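Local structure of pheromone cOB1/lipoprotein, YaeC family (Enterococcus faecalis, 4EF1) at residues D3-V8 with K32-T37; G87-K92 with V173-N178; T104-S109 with K151-S156. The protein probably binds methionine as a substrate-binding lipoprotein of the NlpA family, and carries selenomethionine in this crystal. All coordinates share one frame; numbering follows the deposited sequence.

Overall arrangement
Contact 1 lies in one lobe, and contacts 2 and 3 lie in the other, on opposite sides of the chain's centre. Contact 1 joins the first two strands of its sheet and is partly buried. One face is aliphatic and the other carries charges. Contact 2 is fully buried and mostly apolar, with a bridging water, and it ends at the bound selenomethionine. Contact 3 pairs an outermost strand with its neighbour and is more polar, with an amide over a tyrosine ring and two waters. Contacts 2 and 3 share a sheet, because strand 172-175 also borders strand 104-108. Their centres are about 12 Å apart, whereas those of contacts 1 and 2 are about 32 Å apart.

Contact 1. Residues D3-V8 with K32-T37; sequences DSVLKV and KLEVTT
The Glu-34 carboxylate has CG1 of Val-5 over one face, 3.6 Å from Glu-34 CD. Lys-32 NZ binds one oxygen, and the CE methylene of Lys-7 lies by the other. Lys-32 runs extended and bends at its last torsion (chi4 -52°), which brings NZ to the anti lone pair of Glu-34 OE2, 2.7 Å away, in a salt bridge. At the other oxygen, CE of Lys-7 lies 3.3 Å from Glu-34 OE1. Lys-7 NZ stays beyond salt-bridge range, but the two lysine charges would probably favour the ionised carboxylate. Lys-7 and Glu-34 lie side by side and point the same way. These groups stand on one face of a parallel strand pair, the two strands of a right-handed beta-alpha-beta unit with helix 12-28 as the crossover. Five backbone hydrogen bonds hold the pair from Ser-4 to Thr-36. The straightest runs from Val-8 N to Glu-34 O, 2.7 Å, nearly along the C=O axis. The opposite face is aliphatic. There Leu-33 has CG anti to its backbone N (chi1 -174°), and the Leu-33 and Val-8 side chains cross obliquely, with Leu-33 CD1 3.6 Å from Val-8 CG2. Helix 215-225 packs on Leu-6 and Val-8, while Leu-19 of helix 12-28 touches Val-8 and Val-35.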
loop_
_atom_site.group_PDB
_atom_site.type_symbol
_atom_site.label_atom_id
_atom_site.label_comp_id
_atom_site.label_asym_id
_atom_site.label_seq_id
_atom_site.Cartn_x
_atom_site.Cartn_y
_atom_site.Cartn_z
ATOM N N ASP A 3 -11.040 24.997 14.055
ATOM C CA ASP A 3 -12.289 24.633 13.331
ATOM C C ASP A 3 -12.521 24.580 11.765
ATOM O O ASP A 3 -13.661 24.312 11.382
ATOM C CB ASP A 3 -13.455 25.399 14.046
ATOM C CG ASP A 3 -13.699 26.813 13.506
ATOM O OD1 ASP A 3 -12.945 27.285 12.622
ATOM O OD2 ASP A 3 -14.673 27.461 13.987
ATOM N N SER A 4 -11.544 24.819 10.874
ATOM C CA SER A 4 -11.742 24.483 9.407
ATOM C C SER A 4 -11.854 22.955 9.198
ATOM O O SER A 4 -10.927 22.257 9.544
ATOM C CB SER A 4 -10.576 24.956 8.512
ATOM O OG SER A 4 -10.398 26.358 8.490
ATOM N N VAL A 5 -12.929 22.458 8.590
ATOM C CA VAL A 5 -13.132 21.007 8.435
ATOM C C VAL A 5 -12.259 20.444 7.288
ATOM O O VAL A 5 -12.111 21.082 6.247
ATOM C CB VAL A 5 -14.613 20.647 8.188
ATOM C CG1 VAL A 5 -14.841 19.128 8.151
ATOM C CG2 VAL A 5 -15.519 21.294 9.205
ATOM N N LEU A 6 -11.654 19.279 7.494
ATOM C CA LEU A 6 -10.898 18.581 6.436
ATOM C C LEU A 6 -11.318 17.124 6.512
ATOM O O LEU A 6 -11.060 16.436 7.515
ATOM C CB LEU A 6 -9.382 18.743 6.579
ATOM C CG LEU A 6 -8.524 18.146 5.435
ATOM C CD1 LEU A 6 -8.761 18.828 4.100
ATOM C CD2 LEU A 6 -7.052 18.210 5.788
ATOM N N LYS A 7 -12.034 16.671 5.489
ATOM C CA LYS A 7 -12.538 15.290 5.445
ATOM C C LYS A 7 -11.581 14.408 4.677
ATOM O O LYS A 7 -11.400 14.621 3.461
ATOM C CB LYS A 7 -13.921 15.226 4.801
ATOM C CG LYS A 7 -15.074 15.573 5.727
ATOM C CD LYS A 7 -16.423 15.422 5.027
ATOM C CE LYS A 7 -17.566 15.681 5.991
ATOM N NZ LYS A 7 -18.753 16.277 5.325
ATOM N N VAL A 8 -10.994 13.407 5.342
ATOM C CA VAL A 8 -10.018 12.509 4.682
ATOM C C VAL A 8 -10.520 11.048 4.620
ATOM O O VAL A 8 -10.972 10.480 5.632
ATOM C CB VAL A 8 -8.638 12.600 5.348
ATOM C CG1 VAL A 8 -7.623 11.847 4.523
ATOM C CG2 VAL A 8 -8.200 14.075 5.515
ATOM N N LYS A 32 -10.316 20.899 11.904
ATOM C CA LYS A 32 -11.125 19.779 12.393
ATOM C C LYS A 32 -11.033 18.634 11.366
ATOM O O LYS A 32 -11.672 18.647 10.296
ATOM C CB LYS A 32 -12.577 20.191 12.606
ATOM C CG LYS A 32 -13.464 19.083 13.155
ATOM C CD LYS A 32 -14.904 19.555 13.387
ATOM C CE LYS A 32 -15.729 18.518 14.149
ATOM N NZ LYS A 32 -15.666 17.162 13.521
ATOM N N LEU A 33 -10.212 17.659 11.705
ATOM C CA LEU A 33 -9.985 16.507 10.873
ATOM C C LEU A 33 -11.144 15.506 11.045
ATOM O O LEU A 33 -11.570 15.204 12.169
ATOM C CB LEU A 33 -8.632 15.903 11.232
ATOM C CG LEU A 33 -8.133 14.772 10.403
ATOM C CD1 LEU A 33 -7.983 15.248 8.951
ATOM C CD2 LEU A 33 -6.810 14.332 10.978
ATOM N N GLU A 34 -11.697 15.049 9.929
ATOM C CA GLU A 34 -12.763 14.049 9.933
ATOM C C GLU A 34 -12.368 12.918 8.997
ATOM O O GLU A 34 -11.797 13.151 7.936
ATOM C CB GLU A 34 -14.097 14.684 9.534
ATOM C CG GLU A 34 -14.560 15.753 10.521
ATOM C CD GLU A 34 -15.907 16.389 10.172
ATOM O OE1 GLU A 34 -16.495 16.052 9.116
ATOM O OE2 GLU A 34 -16.354 17.254 10.961
ATOM N N VAL A 35 -12.629 11.692 9.420
ATOM C CA VAL A 35 -12.136 10.516 8.719
ATOM C C VAL A 35 -13.300 9.642 8.240
ATOM O O VAL A 35 -14.242 9.393 9.001
ATOM C CB VAL A 35 -11.242 9.680 9.646
ATOM C CG1 VAL A 35 -10.712 8.455 8.923
ATOM C CG2 VAL A 35 -10.106 10.522 10.164
ATOM N N THR A 36 -13.227 9.193 6.990
ATOM C CA THR A 36 -14.209 8.230 6.419
ATOM C C THR A 36 -13.364 7.020 6.062
ATOM O O THR A 36 -12.338 7.200 5.438
ATOM C CB THR A 36 -14.908 8.790 5.185
ATOM O OG1 THR A 36 -15.654 9.941 5.577
ATOM C CG2 THR A 36 -15.887 7.777 4.565
ATOM N N THR A 37 -13.763 5.826 6.515
ATOM C CA THR A 37 -13.007 4.586 6.274
ATOM C C THR A 37 -13.586 3.862 5.042
ATOM O O THR A 37 -14.808 3.806 4.881
ATOM C CB THR A 37 -13.028 3.692 7.552
ATOM O OG1 THR A 37 -12.268 4.335 8.596
ATOM C CG2 THR A 37 -12.467 2.295 7.294
#

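Contact 2. Residues G87-K92 with V173-N178; sequences GLYSKK and VLINSN. With MSE (selenomethionine), chain C.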
loop_
_atom_site.group_PDB
_atom_site.type_symbol
_atom_site.label_atom_id
_atom_site.label_comp_id
_atom_site.label_asym_id
_atom_site.label_seq_id
_atom_site.Cartn_x
_atom_site.Cartn_y
_atom_site.Cartn_z
ATOM N N GLY A 87 4.567 -8.208 1.980
ATOM C CA GLY A 87 4.960 -9.592 2.175
ATOM C C GLY A 87 4.187 -10.641 1.402
ATOM O O GLY A 87 3.036 -10.418 0.981
ATOM N N LEU A 88 4.850 -11.783 1.246
ATOM C CA LEU A 88 4.250 -13.014 0.771
ATOM C C LEU A 88 4.019 -13.826 2.036
ATOM O O LEU A 88 4.929 -13.941 2.876
ATOM C CB LEU A 88 5.158 -13.797 -0.193
ATOM C CG LEU A 88 5.231 -13.397 -1.671
ATOM C CD1 LEU A 88 6.436 -14.113 -2.287
ATOM C CD2 LEU A 88 3.939 -13.673 -2.448
ATOM N N TYR A 89 2.821 -14.431 2.129
ATOM C CA TYR A 89 2.371 -15.210 3.303
ATOM C C TYR A 89 1.899 -16.603 2.890
ATOM O O TYR A 89 1.436 -16.809 1.774
ATOM C CB TYR A 89 1.240 -14.467 4.001
ATOM C CG TYR A 89 1.587 -13.051 4.444
ATOM C CD1 TYR A 89 1.551 -11.988 3.555
ATOM C CD2 TYR A 89 1.879 -12.776 5.779
ATOM C CE1 TYR A 89 1.862 -10.696 3.955
ATOM C CE2 TYR A 89 2.186 -11.491 6.205
ATOM C CZ TYR A 89 2.174 -10.455 5.309
ATOM O OH TYR A 89 2.474 -9.181 5.725
ATOM N N SER A 90 2.079 -17.571 3.784
ATOM C CA SER A 90 1.652 -18.972 3.563
ATOM C C SER A 90 1.554 -19.663 4.897
ATOM O O SER A 90 2.446 -19.525 5.696
ATOM C CB SER A 90 2.675 -19.725 2.738
ATOM O OG SER A 90 2.319 -21.109 2.539
ATOM N N LYS A 91 0.483 -20.409 5.109
ATOM C CA LYS A 91 0.377 -21.241 6.265
ATOM C C LYS A 91 1.133 -22.562 6.063
ATOM O O LYS A 91 1.595 -23.141 7.031
ATOM C CB LYS A 91 -1.095 -21.520 6.593
ATOM C CG LYS A 91 -1.896 -20.308 6.994
ATOM C CD LYS A 91 -3.298 -20.735 7.383
ATOM C CE LYS A 91 -4.080 -19.638 8.063
ATOM N NZ LYS A 91 -5.353 -20.251 8.491
ATOM N N LYS A 92 1.265 -23.034 4.825
ATOM C CA LYS A 92 1.836 -24.368 4.562
ATOM C C LYS A 92 3.352 -24.367 4.355
ATOM O O LYS A 92 4.030 -25.245 4.843
ATOM C CB LYS A 92 1.134 -25.023 3.383
ATOM C CG LYS A 92 1.364 -26.532 3.255
ATOM C CD LYS A 92 0.525 -27.121 2.097
ATOM C CE LYS A 92 0.928 -28.554 1.772
ATOM N NZ LYS A 92 0.139 -29.249 0.689
ATOM N N VAL A 173 0.712 -16.110 -0.874
ATOM C CA VAL A 173 -0.217 -15.037 -1.200
ATOM C C VAL A 173 0.466 -13.673 -0.910
ATOM O O VAL A 173 0.988 -13.494 0.180
ATOM C CB VAL A 173 -1.533 -15.180 -0.366
ATOM C CG1 VAL A 173 -2.594 -14.133 -0.753
ATOM C CG2 VAL A 173 -2.158 -16.577 -0.555
ATOM N N LEU A 174 0.504 -12.746 -1.882
ATOM C CA LEU A 174 0.946 -11.337 -1.613
ATOM C C LEU A 174 -0.228 -10.542 -0.999
ATOM O O LEU A 174 -1.275 -10.449 -1.614
ATOM C CB LEU A 174 1.394 -10.646 -2.903
ATOM C CG LEU A 174 2.214 -9.338 -2.782
ATOM C CD1 LEU A 174 3.684 -9.618 -2.382
ATOM C CD2 LEU A 174 2.130 -8.570 -4.087
ATOM N N ILE A 175 -0.060 -10.012 0.207
ATOM C CA ILE A 175 -1.110 -9.293 0.911
ATOM C C ILE A 175 -0.590 -7.876 1.192
ATOM O O ILE A 175 0.444 -7.741 1.830
ATOM C CB ILE A 175 -1.483 -9.953 2.260
ATOM C CG1 ILE A 175 -1.846 -11.452 2.076
ATOM C CG2 ILE A 175 -2.584 -9.145 2.904
ATOM C CD1 ILE A 175 -2.139 -12.172 3.371
ATOM N N ASN A 176 -1.288 -6.827 0.725
ATOM C CA ASN A 176 -0.864 -5.460 1.055
ATOM C C ASN A 176 -0.918 -5.331 2.590
ATOM O O ASN A 176 -1.836 -5.827 3.244
ATOM C CB ASN A 176 -1.756 -4.374 0.405
ATOM C CG ASN A 176 -1.775 -4.433 -1.103
ATOM O OD1 ASN A 176 -2.612 -5.138 -1.685
ATOM N ND2 ASN A 176 -0.921 -3.641 -1.749
ATOM N N SER A 177 0.071 -4.675 3.165
ATOM C CA SER A 177 0.219 -4.618 4.638
ATOM C C SER A 177 -0.949 -4.014 5.381
ATOM O O SER A 177 -1.219 -4.436 6.497
ATOM C CB SER A 177 1.508 -3.929 5.032
ATOM O OG SER A 177 2.610 -4.636 4.521
ATOM N N ASN A 178 -1.650 -3.060 4.762
ATOM C CA ASN A 178 -2.831 -2.458 5.395
ATOM C C ASN A 178 -3.859 -3.529 5.732
ATOM O O ASN A 178 -4.372 -3.591 6.853
ATOM C CB ASN A 178 -3.419 -1.293 4.559
ATOM C CG ASN A 178 -4.130 -1.728 3.316
ATOM O OD1 ASN A 178 -3.499 -2.027 2.311
ATOM N ND2 ASN A 178 -5.478 -1.783 3.383
HETATM N N MSE C 301 -1.421 0.444 1.618
HETATM C CA MSE C 301 -1.119 -0.246 0.300
HETATM C C MSE C 301 0.369 -0.561 0.121
HETATM O O MSE C 301 1.219 0.293 0.419
HETATM O OXT MSE C 301 0.732 -1.649 -0.402
HETATM C CB MSE C 301 -1.650 0.544 -0.895
HETATM C CG MSE C 301 -1.539 -0.162 -2.252
HETATM SE SE MSE C 301 -1.977 1.043 -3.686
HETATM C CE MSE C 301 -3.926 1.278 -3.357
HETATM O O HOH W 1 2.328 -7.318 3.838
#
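The tight part lies between Tyr-89 and residues Val-173 to Ile-175. Tyr-89 and Val-173 form an antiparallel hydrogen-bonded pair. Tyr-89 N gives to Val-173 O at 2.8 Å, from above the carbonyl plane, and Val-173 N gives to Tyr-89 O in the carbonyl plane. CG of the tyrosine is anti to its carbonyl carbon (chi1 -57°), so the ring lies along the pair toward Ile-175. The two side chains cross at about a right angle, with Ile-175 CD1 3.7 Å from Tyr-89 CD1. Val-173 O sits at the ring edge. On the other face Leu-88 CD2 reaches Leu-174 CB at 4.0 Å, under helix 114-123, while helix 161-166 covers Tyr-89, Val-173 and Ile-175. The two strands are neighbours in the mixed five-stranded sheet of one lobe, in a two-lobed fold of the type 2 periplasmic binding proteins. Toward Gly-87 the pairing loosens, and Ile-175 N to Gly-87 O stretches to 3.2 Å. A water bridges the segments there. It accepts from Gly-87 N, donates to Ile-175 O and to Ser-177 OG, and bonds Tyr-89 OH at 2.7 Å in the ring plane. This ties the start of helix 177-182 to the strand pair. At the other end the 87-92 segment leaves the pair after Tyr-89, and Lys-92 is exposed. Past Ile-175 the chain turns into the ligand pocket. Asn-176, at the N-cap position, sends ND2 to selenomethionine OXT at 2.9 Å, and Asp-113 takes a second bond from that ND2. Asn-178 OD1 makes a weak bond to the selenomethionine N at 3.3 Å and also meets Tyr-41 OH.

Contact 3. Residues T104-S109 with K151-S156; sequences TIYVSS and KFNHES
Asn-153 lies flat on the ring of Tyr-106. Its amide plane is 14° from the ring plane, and its CB stands over the ring face, 3.9 Å from the Tyr-106 centroid, as a CH-pi contact. The amide carbon Asn-153 CG is 3.6 Å from Tyr-106 CE2. CG anti to the backbone N (chi1 -177°) carries the amide over the CD2-CE2 rim of the ring. On the same side of the sheet, Thr-104 CG2 meets Asn-153 CB at 3.7 Å. On the sheet face of Ile-105 and Phe-152, the Phe-152 ring meets Ile-105 CB obliquely. Farther along, CB of His-154 touches Val-107 CG2.

The backbone sets this register. Ile-105 N bonds Lys-151 O, Asn-153 N bonds Ile-105 O in the carbonyl plane, and Val-107 N bonds Asn-153 O at 2.9 Å, nearly along the C=O axis. This is parallel pairing of the outermost strand 151-156 with strand 104-108, in the same five-stranded sheet that strand 172-175 continues. Beyond Asn-153 the regular pattern breaks. Asn-153 OD1 accepts from Glu-155 N at 3.1 Å, an Asx turn that helps to hold the amide in this rotation. One water accepts from Ser-156 N and lies beside Val-107 O and Asn-153 OD1. The two segments meet once more where Ser-109 N bonds Ser-156 O at 2.8 Å, and a second water links Ser-109 OG to Glu-155 O. Further out, Phe-140 stacks on the Phe-152 ring, the Trp-114 ring meets that of His-154, and Leu-164 of helix 161-166 packs on Tyr-106 and Ser-156.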
loop_
_atom_site.group_PDB
_atom_site.type_symbol
_atom_site.label_atom_id
_atom_site.label_comp_id
_atom_site.label_asym_id
_atom_site.label_seq_id
_atom_site.Cartn_x
_atom_site.Cartn_y
_atom_site.Cartn_z
ATOM N N THR A 104 1.595 -22.248 -7.551
ATOM C CA THR A 104 0.959 -20.995 -7.906
ATOM C C THR A 104 1.117 -19.981 -6.757
ATOM O O THR A 104 0.809 -20.285 -5.587
ATOM C CB THR A 104 -0.534 -21.201 -8.245
ATOM O OG1 THR A 104 -0.657 -22.213 -9.271
ATOM C CG2 THR A 104 -1.233 -19.860 -8.678
ATOM N N ILE A 105 1.571 -18.789 -7.126
ATOM C CA ILE A 105 1.694 -17.656 -6.235
ATOM C C ILE A 105 0.509 -16.759 -6.570
ATOM O O ILE A 105 0.266 -16.442 -7.749
ATOM C CB ILE A 105 3.040 -16.919 -6.446
ATOM C CG1 ILE A 105 4.234 -17.863 -6.278
ATOM C CG2 ILE A 105 3.171 -15.702 -5.502
ATOM C CD1 ILE A 105 4.384 -18.489 -4.905
ATOM N N TYR A 106 -0.268 -16.413 -5.547
ATOM C CA TYR A 106 -1.462 -15.574 -5.676
ATOM C C TYR A 106 -1.152 -14.124 -5.324
ATOM O O TYR A 106 -0.594 -13.838 -4.254
ATOM C CB TYR A 106 -2.618 -16.061 -4.772
ATOM C CG TYR A 106 -3.398 -17.215 -5.340
ATOM C CD1 TYR A 106 -2.824 -18.476 -5.424
ATOM C CD2 TYR A 106 -4.735 -17.056 -5.813
ATOM C CE1 TYR A 106 -3.536 -19.538 -5.945
ATOM C CE2 TYR A 106 -5.425 -18.123 -6.358
ATOM C CZ TYR A 106 -4.832 -19.359 -6.398
ATOM O OH TYR A 106 -5.516 -20.429 -6.921
ATOM N N VAL A 107 -1.447 -13.244 -6.284
ATOM C CA VAL A 107 -1.256 -11.802 -6.118
ATOM C C VAL A 107 -2.566 -11.133 -6.534
ATOM O O VAL A 107 -3.383 -11.742 -7.254
ATOM C CB VAL A 107 -0.050 -11.261 -6.923
ATOM C CG1 VAL A 107 1.239 -11.969 -6.511
ATOM C CG2 VAL A 107 -0.299 -11.349 -8.424
ATOM N N SER A 108 -2.825 -9.911 -6.055
ATOM C CA SER A 108 -4.064 -9.221 -6.454
ATOM C C SER A 108 -4.049 -8.830 -7.951
ATOM O O SER A 108 -3.025 -8.934 -8.618
ATOM C CB SER A 108 -4.325 -7.966 -5.615
ATOM O OG SER A 108 -3.612 -6.875 -6.131
ATOM N N SER A 109 -5.190 -8.378 -8.452
ATOM C CA SER A 109 -5.327 -7.862 -9.818
ATOM C C SER A 109 -4.751 -6.449 -10.018
ATOM O O SER A 109 -4.802 -5.927 -11.137
ATOM C CB SER A 109 -6.817 -7.833 -10.185
ATOM O OG SER A 109 -7.515 -7.084 -9.191
ATOM N N LYS A 151 3.917 -20.494 -11.099
ATOM C CA LYS A 151 2.760 -19.984 -11.783
ATOM C C LYS A 151 2.242 -18.815 -10.991
ATOM O O LYS A 151 2.431 -18.714 -9.737
ATOM C CB LYS A 151 1.676 -21.062 -11.916
ATOM C CG LYS A 151 2.070 -22.289 -12.731
ATOM C CD LYS A 151 1.026 -23.401 -12.575
ATOM C CE LYS A 151 1.473 -24.704 -13.197
ATOM N NZ LYS A 151 2.629 -25.318 -12.491
ATOM N N PHE A 152 1.560 -17.910 -11.681
ATOM C CA PHE A 152 0.976 -16.736 -11.003
ATOM C C PHE A 152 -0.531 -16.582 -11.260
ATOM O O PHE A 152 -0.963 -16.557 -12.387
ATOM C CB PHE A 152 1.729 -15.471 -11.425
ATOM C CG PHE A 152 3.198 -15.525 -11.103
ATOM C CD1 PHE A 152 3.660 -15.063 -9.863
ATOM C CD2 PHE A 152 4.099 -16.068 -11.989
ATOM C CE1 PHE A 152 5.017 -15.098 -9.549
ATOM C CE2 PHE A 152 5.455 -16.138 -11.677
ATOM C CZ PHE A 152 5.905 -15.646 -10.453
ATOM N N ASN A 153 -1.304 -16.449 -10.188
ATOM C CA ASN A 153 -2.724 -16.095 -10.309
ATOM C C ASN A 153 -2.909 -14.662 -9.807
ATOM O O ASN A 153 -2.656 -14.374 -8.612
ATOM C CB ASN A 153 -3.577 -17.065 -9.532
ATOM C CG ASN A 153 -5.069 -16.806 -9.669
ATOM O OD1 ASN A 153 -5.547 -15.700 -9.446
ATOM N ND2 ASN A 153 -5.796 -17.841 -10.012
ATOM N N HIS A 154 -3.337 -13.782 -10.726
ATOM C CA HIS A 154 -3.562 -12.343 -10.432
ATOM C C HIS A 154 -5.001 -11.900 -10.683
ATOM O O HIS A 154 -5.273 -10.771 -11.109
ATOM C CB HIS A 154 -2.558 -11.514 -11.225
ATOM C CG HIS A 154 -2.599 -11.753 -12.727
ATOM N ND1 HIS A 154 -3.608 -11.335 -13.500
ATOM C CD2 HIS A 154 -1.704 -12.393 -13.574
ATOM C CE1 HIS A 154 -3.368 -11.676 -14.790
ATOM N NE2 HIS A 154 -2.203 -12.301 -14.844
ATOM N N GLU A 155 -5.954 -12.774 -10.378
ATOM C CA GLU A 155 -7.378 -12.521 -10.661
ATOM C C GLU A 155 -8.141 -11.817 -9.527
ATOM O O GLU A 155 -9.093 -11.134 -9.796
ATOM C CB GLU A 155 -8.073 -13.850 -10.935
ATOM C CG GLU A 155 -7.469 -14.650 -12.056
ATOM C CD GLU A 155 -7.586 -13.928 -13.376
ATOM O OE1 GLU A 155 -8.730 -13.699 -13.820
ATOM O OE2 GLU A 155 -6.551 -13.605 -13.975
ATOM N N SER A 156 -7.733 -12.004 -8.275
ATOM C CA SER A 156 -8.506 -11.539 -7.138
ATOM C C SER A 156 -8.266 -10.096 -6.681
ATOM O O SER A 156 -7.179 -9.551 -6.810
ATOM C CB SER A 156 -8.288 -12.504 -5.955
ATOM O OG SER A 156 -8.870 -13.757 -6.269
HETATM O O HOH W 2 -5.370 -13.560 -7.108
HETATM O O HOH W 3 -9.914 -8.559 -9.322
#